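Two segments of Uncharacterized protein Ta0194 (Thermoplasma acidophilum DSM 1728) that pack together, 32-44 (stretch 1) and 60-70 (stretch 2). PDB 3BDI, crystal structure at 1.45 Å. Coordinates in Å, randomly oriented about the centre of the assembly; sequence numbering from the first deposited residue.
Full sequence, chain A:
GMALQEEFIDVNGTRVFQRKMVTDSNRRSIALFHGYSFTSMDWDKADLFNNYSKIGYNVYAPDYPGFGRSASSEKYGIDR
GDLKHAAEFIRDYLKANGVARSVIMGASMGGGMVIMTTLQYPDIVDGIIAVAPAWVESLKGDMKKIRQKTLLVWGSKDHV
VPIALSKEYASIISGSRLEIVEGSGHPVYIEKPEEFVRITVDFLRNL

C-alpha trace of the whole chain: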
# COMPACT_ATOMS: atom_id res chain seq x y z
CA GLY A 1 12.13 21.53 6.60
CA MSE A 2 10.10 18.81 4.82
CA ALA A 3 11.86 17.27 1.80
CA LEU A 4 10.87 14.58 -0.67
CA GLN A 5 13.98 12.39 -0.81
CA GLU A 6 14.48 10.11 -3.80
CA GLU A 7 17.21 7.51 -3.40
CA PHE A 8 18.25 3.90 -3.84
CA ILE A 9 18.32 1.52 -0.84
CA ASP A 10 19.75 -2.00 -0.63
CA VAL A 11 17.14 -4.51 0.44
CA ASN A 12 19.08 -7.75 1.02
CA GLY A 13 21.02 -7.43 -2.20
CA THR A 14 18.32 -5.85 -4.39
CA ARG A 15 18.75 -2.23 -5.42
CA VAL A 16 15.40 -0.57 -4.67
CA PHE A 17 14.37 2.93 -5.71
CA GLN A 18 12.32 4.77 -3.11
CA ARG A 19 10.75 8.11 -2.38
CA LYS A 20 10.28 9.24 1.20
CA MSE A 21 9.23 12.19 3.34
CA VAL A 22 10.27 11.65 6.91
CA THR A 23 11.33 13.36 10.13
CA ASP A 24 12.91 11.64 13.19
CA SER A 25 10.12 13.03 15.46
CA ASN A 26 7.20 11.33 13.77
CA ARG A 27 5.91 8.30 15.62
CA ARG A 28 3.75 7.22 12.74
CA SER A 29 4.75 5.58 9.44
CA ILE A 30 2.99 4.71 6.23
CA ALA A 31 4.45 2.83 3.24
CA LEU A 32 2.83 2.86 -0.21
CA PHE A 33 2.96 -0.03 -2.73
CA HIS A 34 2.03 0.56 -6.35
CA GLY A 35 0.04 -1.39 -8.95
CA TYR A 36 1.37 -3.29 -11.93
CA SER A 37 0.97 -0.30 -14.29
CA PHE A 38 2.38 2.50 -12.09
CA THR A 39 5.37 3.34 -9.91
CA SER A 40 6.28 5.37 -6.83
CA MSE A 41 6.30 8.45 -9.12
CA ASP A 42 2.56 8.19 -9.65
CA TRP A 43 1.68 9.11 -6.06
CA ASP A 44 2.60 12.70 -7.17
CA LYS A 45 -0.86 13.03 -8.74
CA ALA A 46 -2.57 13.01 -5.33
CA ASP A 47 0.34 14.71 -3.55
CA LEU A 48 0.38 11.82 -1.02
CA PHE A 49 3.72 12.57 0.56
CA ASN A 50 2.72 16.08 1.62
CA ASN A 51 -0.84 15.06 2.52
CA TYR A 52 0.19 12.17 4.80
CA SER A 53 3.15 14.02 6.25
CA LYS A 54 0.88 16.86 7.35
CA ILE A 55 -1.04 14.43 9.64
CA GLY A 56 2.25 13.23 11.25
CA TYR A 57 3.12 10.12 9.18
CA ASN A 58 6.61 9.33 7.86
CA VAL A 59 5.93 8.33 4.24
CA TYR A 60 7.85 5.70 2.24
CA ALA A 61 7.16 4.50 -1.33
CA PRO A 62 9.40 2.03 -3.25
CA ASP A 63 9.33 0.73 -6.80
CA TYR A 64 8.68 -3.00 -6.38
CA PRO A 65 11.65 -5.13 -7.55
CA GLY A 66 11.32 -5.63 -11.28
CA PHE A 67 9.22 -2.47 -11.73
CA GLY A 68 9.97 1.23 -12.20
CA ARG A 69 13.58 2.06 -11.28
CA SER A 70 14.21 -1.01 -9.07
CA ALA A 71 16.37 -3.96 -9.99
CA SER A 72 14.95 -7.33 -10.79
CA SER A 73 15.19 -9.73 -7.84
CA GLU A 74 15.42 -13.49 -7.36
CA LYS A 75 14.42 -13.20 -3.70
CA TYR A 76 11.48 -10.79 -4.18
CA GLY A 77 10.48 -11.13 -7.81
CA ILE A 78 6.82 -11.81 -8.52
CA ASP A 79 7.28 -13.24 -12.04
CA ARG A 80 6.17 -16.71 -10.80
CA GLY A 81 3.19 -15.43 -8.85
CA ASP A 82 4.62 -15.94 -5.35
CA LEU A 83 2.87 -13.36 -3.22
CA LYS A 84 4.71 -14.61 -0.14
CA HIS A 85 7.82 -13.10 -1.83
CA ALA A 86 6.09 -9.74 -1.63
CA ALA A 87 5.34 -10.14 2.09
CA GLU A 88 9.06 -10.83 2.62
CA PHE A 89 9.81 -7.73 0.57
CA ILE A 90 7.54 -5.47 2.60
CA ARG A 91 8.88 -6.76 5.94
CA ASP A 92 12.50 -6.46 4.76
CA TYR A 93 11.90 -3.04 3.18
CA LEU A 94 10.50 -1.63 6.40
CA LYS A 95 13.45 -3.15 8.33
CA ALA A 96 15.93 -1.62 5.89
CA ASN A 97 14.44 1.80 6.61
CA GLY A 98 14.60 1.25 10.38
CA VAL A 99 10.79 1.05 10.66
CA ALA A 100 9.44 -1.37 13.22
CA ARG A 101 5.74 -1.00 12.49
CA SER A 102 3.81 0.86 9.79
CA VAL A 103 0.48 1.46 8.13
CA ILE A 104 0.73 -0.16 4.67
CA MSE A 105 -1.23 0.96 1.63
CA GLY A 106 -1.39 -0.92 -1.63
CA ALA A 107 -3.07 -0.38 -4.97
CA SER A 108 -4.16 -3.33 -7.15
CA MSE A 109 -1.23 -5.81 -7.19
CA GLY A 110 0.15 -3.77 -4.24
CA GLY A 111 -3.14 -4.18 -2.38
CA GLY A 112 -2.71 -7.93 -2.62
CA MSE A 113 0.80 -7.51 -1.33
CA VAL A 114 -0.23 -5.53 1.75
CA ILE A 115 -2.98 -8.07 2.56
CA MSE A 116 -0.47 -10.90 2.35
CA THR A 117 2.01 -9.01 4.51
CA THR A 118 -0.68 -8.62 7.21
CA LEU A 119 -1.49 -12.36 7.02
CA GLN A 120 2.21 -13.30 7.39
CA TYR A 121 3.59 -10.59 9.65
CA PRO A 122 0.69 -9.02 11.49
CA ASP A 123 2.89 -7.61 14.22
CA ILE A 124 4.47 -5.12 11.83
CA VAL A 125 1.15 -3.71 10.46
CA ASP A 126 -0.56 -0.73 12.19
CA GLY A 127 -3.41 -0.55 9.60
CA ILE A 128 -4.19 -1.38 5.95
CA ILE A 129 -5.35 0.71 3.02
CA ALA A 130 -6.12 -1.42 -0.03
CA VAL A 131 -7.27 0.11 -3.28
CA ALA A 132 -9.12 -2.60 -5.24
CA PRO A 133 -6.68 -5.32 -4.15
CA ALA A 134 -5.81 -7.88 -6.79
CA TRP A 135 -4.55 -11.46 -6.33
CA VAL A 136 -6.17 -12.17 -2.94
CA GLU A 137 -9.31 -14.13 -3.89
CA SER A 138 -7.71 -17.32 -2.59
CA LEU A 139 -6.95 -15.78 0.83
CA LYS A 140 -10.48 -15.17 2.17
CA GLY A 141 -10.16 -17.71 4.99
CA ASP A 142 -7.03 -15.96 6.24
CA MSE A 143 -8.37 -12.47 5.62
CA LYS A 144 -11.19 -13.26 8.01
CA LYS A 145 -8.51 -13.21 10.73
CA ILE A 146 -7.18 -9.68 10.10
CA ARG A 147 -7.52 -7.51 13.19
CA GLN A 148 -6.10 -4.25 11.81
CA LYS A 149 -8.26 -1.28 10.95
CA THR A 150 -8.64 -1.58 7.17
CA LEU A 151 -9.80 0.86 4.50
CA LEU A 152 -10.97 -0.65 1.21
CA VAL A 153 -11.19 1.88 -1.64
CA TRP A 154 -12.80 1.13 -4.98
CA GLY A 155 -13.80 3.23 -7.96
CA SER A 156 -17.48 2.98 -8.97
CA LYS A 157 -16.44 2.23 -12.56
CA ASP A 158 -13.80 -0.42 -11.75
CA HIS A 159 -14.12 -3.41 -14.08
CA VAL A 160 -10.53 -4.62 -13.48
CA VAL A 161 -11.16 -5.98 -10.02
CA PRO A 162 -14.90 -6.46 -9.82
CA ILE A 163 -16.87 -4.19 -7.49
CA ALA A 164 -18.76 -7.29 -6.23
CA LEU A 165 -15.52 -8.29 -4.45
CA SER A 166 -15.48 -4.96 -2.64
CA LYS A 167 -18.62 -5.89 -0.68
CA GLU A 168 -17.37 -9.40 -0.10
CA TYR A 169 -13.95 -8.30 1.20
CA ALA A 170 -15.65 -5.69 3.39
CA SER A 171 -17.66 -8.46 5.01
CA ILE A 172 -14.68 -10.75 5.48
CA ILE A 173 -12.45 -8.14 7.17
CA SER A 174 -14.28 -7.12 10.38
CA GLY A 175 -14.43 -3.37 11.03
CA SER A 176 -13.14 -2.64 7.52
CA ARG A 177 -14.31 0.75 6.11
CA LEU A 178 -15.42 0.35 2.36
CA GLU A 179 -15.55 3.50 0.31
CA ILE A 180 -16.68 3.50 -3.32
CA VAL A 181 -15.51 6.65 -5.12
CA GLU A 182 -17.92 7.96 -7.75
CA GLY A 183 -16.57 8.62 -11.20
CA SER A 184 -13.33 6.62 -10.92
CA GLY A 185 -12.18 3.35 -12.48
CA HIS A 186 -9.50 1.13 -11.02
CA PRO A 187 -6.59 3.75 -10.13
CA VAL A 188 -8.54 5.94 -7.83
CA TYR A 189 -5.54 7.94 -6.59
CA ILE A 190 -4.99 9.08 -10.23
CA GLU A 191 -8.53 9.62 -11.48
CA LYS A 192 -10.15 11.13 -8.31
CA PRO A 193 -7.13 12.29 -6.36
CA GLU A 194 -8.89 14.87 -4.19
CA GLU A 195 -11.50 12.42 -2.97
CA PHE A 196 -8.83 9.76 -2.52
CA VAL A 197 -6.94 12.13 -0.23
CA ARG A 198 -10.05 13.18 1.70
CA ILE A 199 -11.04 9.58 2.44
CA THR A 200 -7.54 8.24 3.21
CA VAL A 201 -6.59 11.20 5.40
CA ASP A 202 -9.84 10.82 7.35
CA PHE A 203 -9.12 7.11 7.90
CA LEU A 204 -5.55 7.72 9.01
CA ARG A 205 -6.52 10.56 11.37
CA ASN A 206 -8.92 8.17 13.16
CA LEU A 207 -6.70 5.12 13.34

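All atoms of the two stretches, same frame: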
# COMPACT_ATOMS: atom_id res chain seq x y z
N LEU A 32 3.71 2.91 0.94
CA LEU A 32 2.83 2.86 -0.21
C LEU A 32 3.38 1.94 -1.27
O LEU A 32 4.54 2.09 -1.66
CB LEU A 32 2.67 4.25 -0.84
CG LEU A 32 2.52 5.45 0.08
CD1 LEU A 32 2.40 6.76 -0.71
CD2 LEU A 32 1.39 5.34 1.04
N PHE A 33 2.55 1.03 -1.76
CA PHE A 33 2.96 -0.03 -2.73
C PHE A 33 2.07 0.04 -3.96
O PHE A 33 0.86 -0.09 -3.88
CB PHE A 33 2.97 -1.41 -2.05
CG PHE A 33 3.85 -1.43 -0.85
CD1 PHE A 33 5.21 -1.62 -0.96
CD2 PHE A 33 3.33 -1.18 0.42
CE1 PHE A 33 6.03 -1.57 0.15
CE2 PHE A 33 4.15 -1.13 1.50
CZ PHE A 33 5.48 -1.33 1.38
N HIS A 34 2.70 0.28 -5.11
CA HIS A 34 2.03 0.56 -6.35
C HIS A 34 1.44 -0.69 -7.05
O HIS A 34 1.77 -1.84 -6.77
CB HIS A 34 2.99 1.32 -7.27
CG HIS A 34 4.17 0.52 -7.66
ND1 HIS A 34 4.10 -0.49 -8.61
CD2 HIS A 34 5.45 0.56 -7.22
CE1 HIS A 34 5.30 -1.04 -8.69
NE2 HIS A 34 6.14 -0.43 -7.86
N GLY A 35 0.60 -0.40 -8.04
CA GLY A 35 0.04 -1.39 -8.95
C GLY A 35 0.96 -1.73 -10.09
O GLY A 35 1.99 -1.08 -10.30
N TYR A 36 0.59 -2.76 -10.82
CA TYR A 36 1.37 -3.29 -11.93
C TYR A 36 1.76 -2.19 -12.94
O TYR A 36 2.87 -2.21 -13.51
CB TYR A 36 0.58 -4.40 -12.65
CG TYR A 36 1.32 -5.06 -13.77
CD1 TYR A 36 2.15 -6.13 -13.53
CD2 TYR A 36 1.18 -4.60 -15.06
CE1 TYR A 36 2.85 -6.74 -14.59
CE2 TYR A 36 1.84 -5.21 -16.11
CZ TYR A 36 2.66 -6.26 -15.86
OH TYR A 36 3.30 -6.83 -16.97
N SER A 37 0.85 -1.22 -13.19
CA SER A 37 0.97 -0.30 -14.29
C SER A 37 1.61 1.01 -13.89
O SER A 37 1.82 1.85 -14.77
CB SER A 37 -0.39 -0.01 -14.91
OG SER A 37 -0.94 -1.20 -15.46
N PHE A 38 1.91 1.19 -12.59
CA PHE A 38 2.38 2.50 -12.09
C PHE A 38 3.63 2.29 -11.24
O PHE A 38 4.15 1.17 -11.11
CB PHE A 38 1.27 3.17 -11.30
CG PHE A 38 0.01 3.36 -12.14
CD1 PHE A 38 0.02 4.28 -13.18
CD2 PHE A 38 -1.12 2.56 -11.94
CE1 PHE A 38 -1.08 4.42 -14.01
CE2 PHE A 38 -2.23 2.72 -12.78
CZ PHE A 38 -2.19 3.63 -13.81
N THR A 39 4.20 3.40 -10.77
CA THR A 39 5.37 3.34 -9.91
C THR A 39 5.22 4.28 -8.75
O THR A 39 4.19 4.96 -8.60
CB THR A 39 6.69 3.67 -10.69
OG1 THR A 39 6.84 5.08 -10.95
CG2 THR A 39 6.79 2.90 -11.99
N SER A 40 6.28 4.42 -7.93
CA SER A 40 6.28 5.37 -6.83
C SER A 40 6.18 6.82 -7.30
O SER A 40 5.79 7.69 -6.49
CB SER A 40 7.52 5.20 -5.98
OG SER A 40 8.67 5.52 -6.72
N MSE A 41 6.48 7.10 -8.57
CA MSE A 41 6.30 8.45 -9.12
C MSE A 41 4.83 8.85 -9.20
O MSE A 41 4.50 10.04 -9.09
CB MSE A 41 6.95 8.59 -10.49
CG MSE A 41 8.42 8.30 -10.52
SE MSE A 41 9.48 9.55 -9.46
CE MSE A 41 9.06 11.12 -10.47
N ASP A 42 3.94 7.87 -9.35
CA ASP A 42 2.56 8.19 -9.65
C ASP A 42 1.76 8.69 -8.45
O ASP A 42 0.67 9.23 -8.63
CB ASP A 42 1.91 7.01 -10.33
CG ASP A 42 2.47 6.81 -11.69
OD1 ASP A 42 2.16 7.64 -12.58
OD2 ASP A 42 3.25 5.88 -11.94
N TRP A 43 2.28 8.56 -7.24
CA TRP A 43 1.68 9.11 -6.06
C TRP A 43 1.78 10.66 -6.09
O TRP A 43 1.14 11.30 -5.24
CB TRP A 43 2.40 8.58 -4.79
CG TRP A 43 2.50 7.08 -4.66
CD1 TRP A 43 3.66 6.40 -4.45
CD2 TRP A 43 1.45 6.08 -4.69
NE1 TRP A 43 3.41 5.05 -4.37
CE2 TRP A 43 2.07 4.82 -4.52
CE3 TRP A 43 0.07 6.12 -4.94
CZ2 TRP A 43 1.35 3.64 -4.47
CZ3 TRP A 43 -0.65 4.92 -4.89
CH2 TRP A 43 0.02 3.69 -4.67
N ASP A 44 2.55 11.23 -7.00
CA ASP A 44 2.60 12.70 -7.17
C ASP A 44 1.20 13.22 -7.50
O ASP A 44 0.87 14.36 -7.15
CB ASP A 44 3.50 13.11 -8.37
CG ASP A 44 4.99 13.09 -8.09
OD1 ASP A 44 5.36 12.94 -6.92
OD2 ASP A 44 5.72 13.28 -9.12
N TYR A 60 6.86 6.45 3.03
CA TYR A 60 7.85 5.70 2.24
C TYR A 60 7.15 5.09 1.03
O TYR A 60 6.05 4.57 1.17
CB TYR A 60 8.42 4.54 3.06
CG TYR A 60 9.09 4.97 4.35
CD1 TYR A 60 8.36 5.15 5.51
CD2 TYR A 60 10.43 5.24 4.37
CE1 TYR A 60 8.99 5.54 6.69
CE2 TYR A 60 11.06 5.63 5.57
CZ TYR A 60 10.31 5.79 6.70
OH TYR A 60 10.93 6.20 7.89
N ALA A 61 7.77 5.12 -0.15
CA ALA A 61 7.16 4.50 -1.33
C ALA A 61 8.26 3.94 -2.25
O ALA A 61 8.97 4.73 -2.87
CB ALA A 61 6.33 5.51 -2.10
N PRO A 62 8.43 2.62 -2.32
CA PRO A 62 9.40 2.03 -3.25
C PRO A 62 8.80 1.64 -4.59
O PRO A 62 7.58 1.44 -4.71
CB PRO A 62 9.82 0.76 -2.52
CG PRO A 62 8.58 0.34 -1.80
CD PRO A 62 7.78 1.61 -1.48
N ASP A 63 9.67 1.49 -5.58
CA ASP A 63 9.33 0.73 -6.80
C ASP A 63 9.58 -0.74 -6.46
O ASP A 63 10.65 -1.09 -5.93
CB ASP A 63 10.14 1.15 -7.99
CG ASP A 63 9.79 2.54 -8.49
OD1 ASP A 63 8.81 3.14 -8.03
OD2 ASP A 63 10.55 3.03 -9.37
N TYR A 64 8.57 -1.58 -6.68
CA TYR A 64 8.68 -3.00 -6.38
C TYR A 64 9.81 -3.57 -7.24
O TYR A 64 9.93 -3.21 -8.39
CB TYR A 64 7.35 -3.74 -6.64
CG TYR A 64 7.37 -5.12 -5.96
CD1 TYR A 64 7.16 -5.25 -4.60
CD2 TYR A 64 7.81 -6.21 -6.66
CE1 TYR A 64 7.33 -6.42 -3.97
CE2 TYR A 64 7.99 -7.43 -6.02
CZ TYR A 64 7.71 -7.54 -4.69
OH TYR A 64 7.91 -8.68 -4.00
N PRO A 65 10.64 -4.49 -6.70
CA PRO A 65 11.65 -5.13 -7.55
C PRO A 65 11.11 -5.63 -8.89
O PRO A 65 10.10 -6.31 -8.91
CB PRO A 65 12.18 -6.27 -6.66
CG PRO A 65 12.04 -5.69 -5.25
CD PRO A 65 10.75 -4.94 -5.28
N GLY A 66 11.79 -5.29 -9.97
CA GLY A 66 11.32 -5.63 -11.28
C GLY A 66 10.44 -4.61 -11.94
O GLY A 66 10.12 -4.77 -13.14
N PHE A 67 10.12 -3.51 -11.25
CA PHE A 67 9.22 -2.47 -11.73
C PHE A 67 9.92 -1.13 -11.58
O PHE A 67 10.83 -0.96 -10.77
CB PHE A 67 7.92 -2.43 -10.89
CG PHE A 67 7.06 -3.63 -11.10
CD1 PHE A 67 7.33 -4.85 -10.46
CD2 PHE A 67 5.99 -3.57 -11.97
CE1 PHE A 67 6.53 -5.93 -10.66
CE2 PHE A 67 5.20 -4.68 -12.16
CZ PHE A 67 5.51 -5.86 -11.54
N GLY A 68 9.47 -0.13 -12.32
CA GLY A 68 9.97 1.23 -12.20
C GLY A 68 11.48 1.29 -12.34
O GLY A 68 12.03 0.82 -13.32
N ARG A 69 12.12 1.85 -11.32
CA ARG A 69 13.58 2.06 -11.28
C ARG A 69 14.31 1.00 -10.45
O ARG A 69 15.52 1.08 -10.31
CB ARG A 69 13.89 3.44 -10.70
CG ARG A 69 13.50 4.56 -11.64
CD ARG A 69 13.56 5.89 -10.86
NE ARG A 69 13.74 6.99 -11.79
CZ ARG A 69 12.76 7.64 -12.42
NH1 ARG A 69 11.49 7.26 -12.31
NH2 ARG A 69 13.10 8.59 -13.29
N SER A 70 13.61 -0.01 -9.95
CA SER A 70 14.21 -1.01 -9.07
C SER A 70 14.74 -2.20 -9.86
O SER A 70 14.17 -2.64 -10.86
CB SER A 70 13.20 -1.49 -8.03
OG SER A 70 12.94 -0.45 -7.10
O HOH W 1 5.17 2.75 -4.22
O HOH W 2 5.77 -0.92 -4.28
O HOH W 3 9.89 5.23 -10.94

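The two stretches meet first as neighbouring strands and then as a pair of loops that fold against each other, burying 665 Å² in all. At the strand end, Leu32 N donates to Tyr60 O (2.9 Å), and a CA-H...O contact, Ala61 CA to Leu32 O (3.6 Å), follows. The direct backbone pairing then stops. Pro62 has no amide hydrogen to offer, and its ring atom CD lies 3.3 Å from Leu32 O. Water 1 takes over here: it donates to Leu32 O (2.7 Å) and to Pro62 O (2.8 Å) and accepts from Trp43 NE1 (2.9 Å), so that one molecule fills the gap between the parting chains and satisfies the indole. Water 2 continues the bridge, donating to Pro62 O (3.0 Å) and accepting a weak bond from His34 N (3.4 Å).

Ala61 is a small bump set among larger neighbours. Its CB points toward stretch 1 and rests 3.7 Å from Trp43 CD1, 4.1 Å from Leu32 CB and 4.1 Å from Ser40 CB, so a single methyl group is enclosed by three side chains. The pyrrolidine of Pro62 is directed away at CB, yet its CG reaches Phe33 CE1 at 3.7 Å, since the phenyl ring, sideways at its base, brings its end nearer.

In the loop region, His34 inserts its imidazole against stretch 2, where its edge is met by Pro62 O, Asp63 CA, Tyr64 N and Phe67 CB. Tyr64 N donates to His34 NE2 (2.9 Å) in an almost straight bond, 175° at the hydrogen, while His34 ND1 donates to Gly35 O (2.8 Å). The ring is thus protonated at ND1 and free to accept at NE2, and both nitrogens are used to lock its orientation.

Beyond the histidine, the type II turn from Tyr64 to Phe67 brings the Phe67 side chain back toward stretch 1. Its CB packs 3.7 Å from His34 CE1, and its ring presents an edge to the face of Tyr36 in an offset arrangement, with Tyr36 CD1 3.6 Å from Phe67 CE2 and the planes at 79°. Tyr36 leaves its backbone away from stretch 2, but its ring returns to meet this edge.

Asp63 ties the other flank. Its OD1 accepts from both Ser40 N (2.8 Å) and Ser40 OG (2.7 Å), while its OD2 accepts from Arg69 N (2.8 Å), so one carboxylate joins the loop of stretch 1 to the type II' turn from Phe67 to Ser70. Gly68, in this turn, has positive phi, which favours glycine; a CB there would lie 2.1 Å from Asp63 OD2, and the space beside its CA is instead approached by Thr39 CG2 at 3.6 Å. At the margin, water 3 donates to Asp63 OD2 (2.8 Å), accepts from Arg69 NH1 (2.9 Å) and bonds Thr39 OG1 (3.1 Å), while Met41 CG lies 3.7 Å from Arg69 NH1.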